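PDB 2HI0: putative phosphoglycolate phosphatase from Lactobacillus delbrueckii, which probably hydrolyses 2-phosphoglycolate to glycolate and phosphate, as a member of the haloacid dehalogenase-like hydrolase family. Local coordinates for residues 19-24 with 105-110. Numbering follows the deposited sequence. Where two conformers were deposited one is given.
Sequences SADLTS and CQIKTG. Unlike the reference sequence in segment 105-110: Gly-110 (reference Cys).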
ATOM      1  N   SER A  19       5.237   2.765  -8.450  1.00  8.94           N
ATOM      2  CA  SER A  19       6.650   2.552  -8.111  1.00 11.72           C
ATOM      3  C   SER A  19       7.598   3.512  -8.803  1.00 10.54           C
ATOM      4  O   SER A  19       8.559   3.933  -8.215  1.00 13.38           O
ATOM      5  CB  SER A  19       7.036   1.115  -8.411  1.00 11.43           C
ATOM      6  OG  SER A  19       6.697   0.723  -9.717  1.00 14.00           O
ATOM      7  N   ALA A  20       7.292   3.912 -10.034  1.00 10.86           N
ATOM      8  CA  ALA A  20       8.190   4.869 -10.707  1.00 13.03           C
ATOM      9  C   ALA A  20       8.256   6.211 -10.002  1.00 11.22           C
ATOM     10  O   ALA A  20       9.352   6.741  -9.774  1.00 11.93           O
ATOM     11  CB  ALA A  20       7.803   5.083 -12.179  1.00 13.44           C
ATOM     12  N   ASP A  21       7.099   6.783  -9.645  1.00 12.69           N
ATOM     13  CA  ASP A  21       7.050   8.108  -9.010  1.00 11.78           C
ATOM     14  C   ASP A  21       7.642   8.018  -7.606  1.00 11.90           C
ATOM     15  O   ASP A  21       8.314   8.942  -7.125  1.00 11.80           O
ATOM     16  CB  ASP A  21       5.613   8.663  -8.965  1.00 14.90           C
ATOM     17  CG  ASP A  21       5.124   9.203 -10.322  1.00 15.33           C
ATOM     18  OD1 ASP A  21       5.928   9.455 -11.250  1.00 14.11           O
ATOM     19  OD2 ASP A  21       3.894   9.408 -10.489  1.00 13.49           O
ATOM     20  N   LEU A  22       7.415   6.889  -6.931  1.00  9.35           N
ATOM     21  CA  LEU A  22       8.032   6.705  -5.601  1.00 10.22           C
ATOM     22  C   LEU A  22       9.583   6.705  -5.665  1.00  8.27           C
ATOM     23  O   LEU A  22      10.287   7.279  -4.817  1.00 10.86           O
ATOM     24  CB  LEU A  22       7.532   5.400  -4.930  1.00 12.33           C
ATOM     25  CG  LEU A  22       6.123   5.411  -4.368  1.00 11.89           C
ATOM     26  CD1 LEU A  22       5.743   3.956  -4.042  1.00 10.62           C
ATOM     27  CD2 LEU A  22       5.914   6.283  -3.146  1.00 11.59           C
ATOM     28  N   THR A  23      10.080   6.039  -6.711  1.00 10.26           N
ATOM     29  CA  THR A  23      11.514   5.889  -6.971  1.00 11.44           C
ATOM     30  C   THR A  23      12.127   7.254  -7.237  1.00 11.80           C
ATOM     31  O   THR A  23      13.115   7.620  -6.646  1.00 11.59           O
ATOM     32  CB  THR A  23      11.730   4.900  -8.148  1.00 10.08           C
ATOM     33  OG1 THR A  23      11.246   3.604  -7.762  1.00 10.51           O
ATOM     34  CG2 THR A  23      13.202   4.758  -8.498  1.00 12.50           C
ATOM     35  N   SER A  24      11.516   8.011  -8.142  1.00 12.34           N
ATOM     36  CA  SER A  24      11.994   9.344  -8.467  0.50 12.55           C
ATOM     37  C   SER A  24      12.024  10.248  -7.226  1.00 10.52           C
ATOM     38  O   SER A  24      12.991  10.984  -6.992  1.00 12.83           O
ATOM     39  CB  SER A  24      11.097   9.950  -9.554  0.50 13.36           C
ATOM     40  OG  SER A  24      11.595  11.213  -9.932  0.50 14.00           O
ATOM     41  N   CYS A 105       3.281  13.039  -7.342  1.00 14.46           N
ATOM     42  CA  CYS A 105       2.793  11.667  -7.260  1.00 16.05           C
ATOM     43  C   CYS A 105       1.926  11.278  -8.474  1.00 15.59           C
ATOM     44  O   CYS A 105       1.376  10.178  -8.483  1.00 13.84           O
ATOM     45  CB  CYS A 105       2.009  11.423  -5.955  1.00 12.84           C
ATOM     46  SG  CYS A 105       0.580  12.470  -5.767  1.00 17.24           S
ATOM     47  N   GLN A 106       1.817  12.137  -9.498  1.00 16.14           N
ATOM     48  CA  GLN A 106       0.944  11.843 -10.630  1.00 17.37           C
ATOM     49  C   GLN A 106       1.623  12.142 -11.958  1.00 18.06           C
ATOM     50  O   GLN A 106       1.045  12.738 -12.850  1.00 22.78           O
ATOM     51  CB  GLN A 106      -0.354  12.620 -10.471  1.00 21.16           C
ATOM     52  CG  GLN A 106      -1.524  11.950 -11.134  1.00 30.45           C
ATOM     53  CD  GLN A 106      -2.687  12.922 -11.311  1.00 43.25           C
ATOM     54  OE1 GLN A 106      -2.959  13.754 -10.424  1.00 51.24           O
ATOM     55  NE2 GLN A 106      -3.359  12.840 -12.459  1.00 44.43           N
ATOM     56  N   ILE A 107       2.862  11.738 -12.087  1.00 14.28           N
ATOM     57  CA  ILE A 107       3.637  11.969 -13.304  1.00 15.17           C
ATOM     58  C   ILE A 107       3.572  10.643 -14.098  1.00 16.53           C
ATOM     59  O   ILE A 107       2.876  10.577 -15.118  1.00 21.08           O
ATOM     60  CB  ILE A 107       5.101  12.415 -12.986  1.00 14.95           C
ATOM     61  CG1 ILE A 107       5.127  13.708 -12.159  1.00 20.99           C
ATOM     62  CG2 ILE A 107       5.960  12.583 -14.277  1.00 17.73           C
ATOM     63  CD1 ILE A 107       6.504  14.130 -11.725  1.00 22.93           C
ATOM     64  N   LYS A 108       4.236   9.591 -13.627  1.00 13.71           N
ATOM     65  CA  LYS A 108       4.130   8.268 -14.246  1.00 16.63           C
ATOM     66  C   LYS A 108       2.951   7.422 -13.670  1.00 15.71           C
ATOM     67  O   LYS A 108       2.584   6.377 -14.230  1.00 15.38           O
ATOM     68  CB  LYS A 108       5.434   7.500 -14.019  1.00 17.42           C
ATOM     69  CG  LYS A 108       6.668   8.162 -14.608  1.00 22.55           C
ATOM     70  CD  LYS A 108       6.499   8.484 -16.070  1.00 30.58           C
ATOM     71  CE  LYS A 108       7.852   8.752 -16.752  1.00 35.54           C
ATOM     72  NZ  LYS A 108       8.453   7.479 -17.268  1.00 41.87           N
ATOM     73  N   THR A 109       2.354   7.882 -12.574  1.00 12.62           N
ATOM     74  CA  THR A 109       1.361   7.075 -11.865  1.00 11.54           C
ATOM     75  C   THR A 109       0.003   7.080 -12.568  1.00 10.90           C
ATOM     76  O   THR A 109      -0.544   8.113 -12.856  1.00 10.55           O
ATOM     77  CB  THR A 109       1.211   7.484 -10.375  1.00 10.22           C
ATOM     78  OG1 THR A 109       2.472   7.352  -9.704  1.00 14.76           O
ATOM     79  CG2 THR A 109       0.152   6.607  -9.697  1.00  6.98           C
ATOM     80  N   GLY A 110      -0.531   5.879 -12.784  1.00  8.54           N
ATOM     81  CA  GLY A 110      -1.897   5.664 -13.262  1.00  9.55           C
ATOM     82  C   GLY A 110      -2.457   4.362 -12.717  1.00  8.61           C
ATOM     83  O   GLY A 110      -1.761   3.593 -12.060  1.00 10.47           O
TER
HETATM   84  O   HOH W   1       4.593   5.825 -10.881  1.00 10.88           O
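Ala-20, near the start of helix 19-32, rests its CB on CB of Lys-108 at 3.9 Å, a small methyl that suits the edge of the contact, while the end of the lysine chain leads away from the helix. One residue on, Asp-21 carries the contact. Its CG lies anti to the carbonyl carbon (chi1 -77°), beside the backbone N, and the side chain points at the turn of loop 105-110, where backbone N-H groups converge. Asp-21 OD1 takes the N-H of Lys-108 N at 2.9 Å on its syn side, in a nearly straight bond (166°). Asp-21 OD2 is shared: Ile-107 N reaches it at 3.0 Å, also syn, while Thr-109 OG1 donates to it at 2.6 Å from the other face of the carboxylate, and Thr-109 N adds a weak bond. Threonine suits this place because its hydroxyl also accepts from a water that in turn accepts from Asp-21 N, tying the helix backbone to the loop. An alanine in place of Asp-21 would probably leave the N-H groups of Ile-107 and Lys-108 without their acceptor and the Thr-109 hydroxyl freer to turn. Just beyond, Gly-110 pairs with Asp-17 between strands 16-17 and 110-111, where the chain passes between the HAD core and a helical insertion, consistent with a cap module. The converging N-H and hydroxyl donors would probably favour a charged carboxylate in this buried place, the ammonium of Lys-108 lying too far off for a salt bridge.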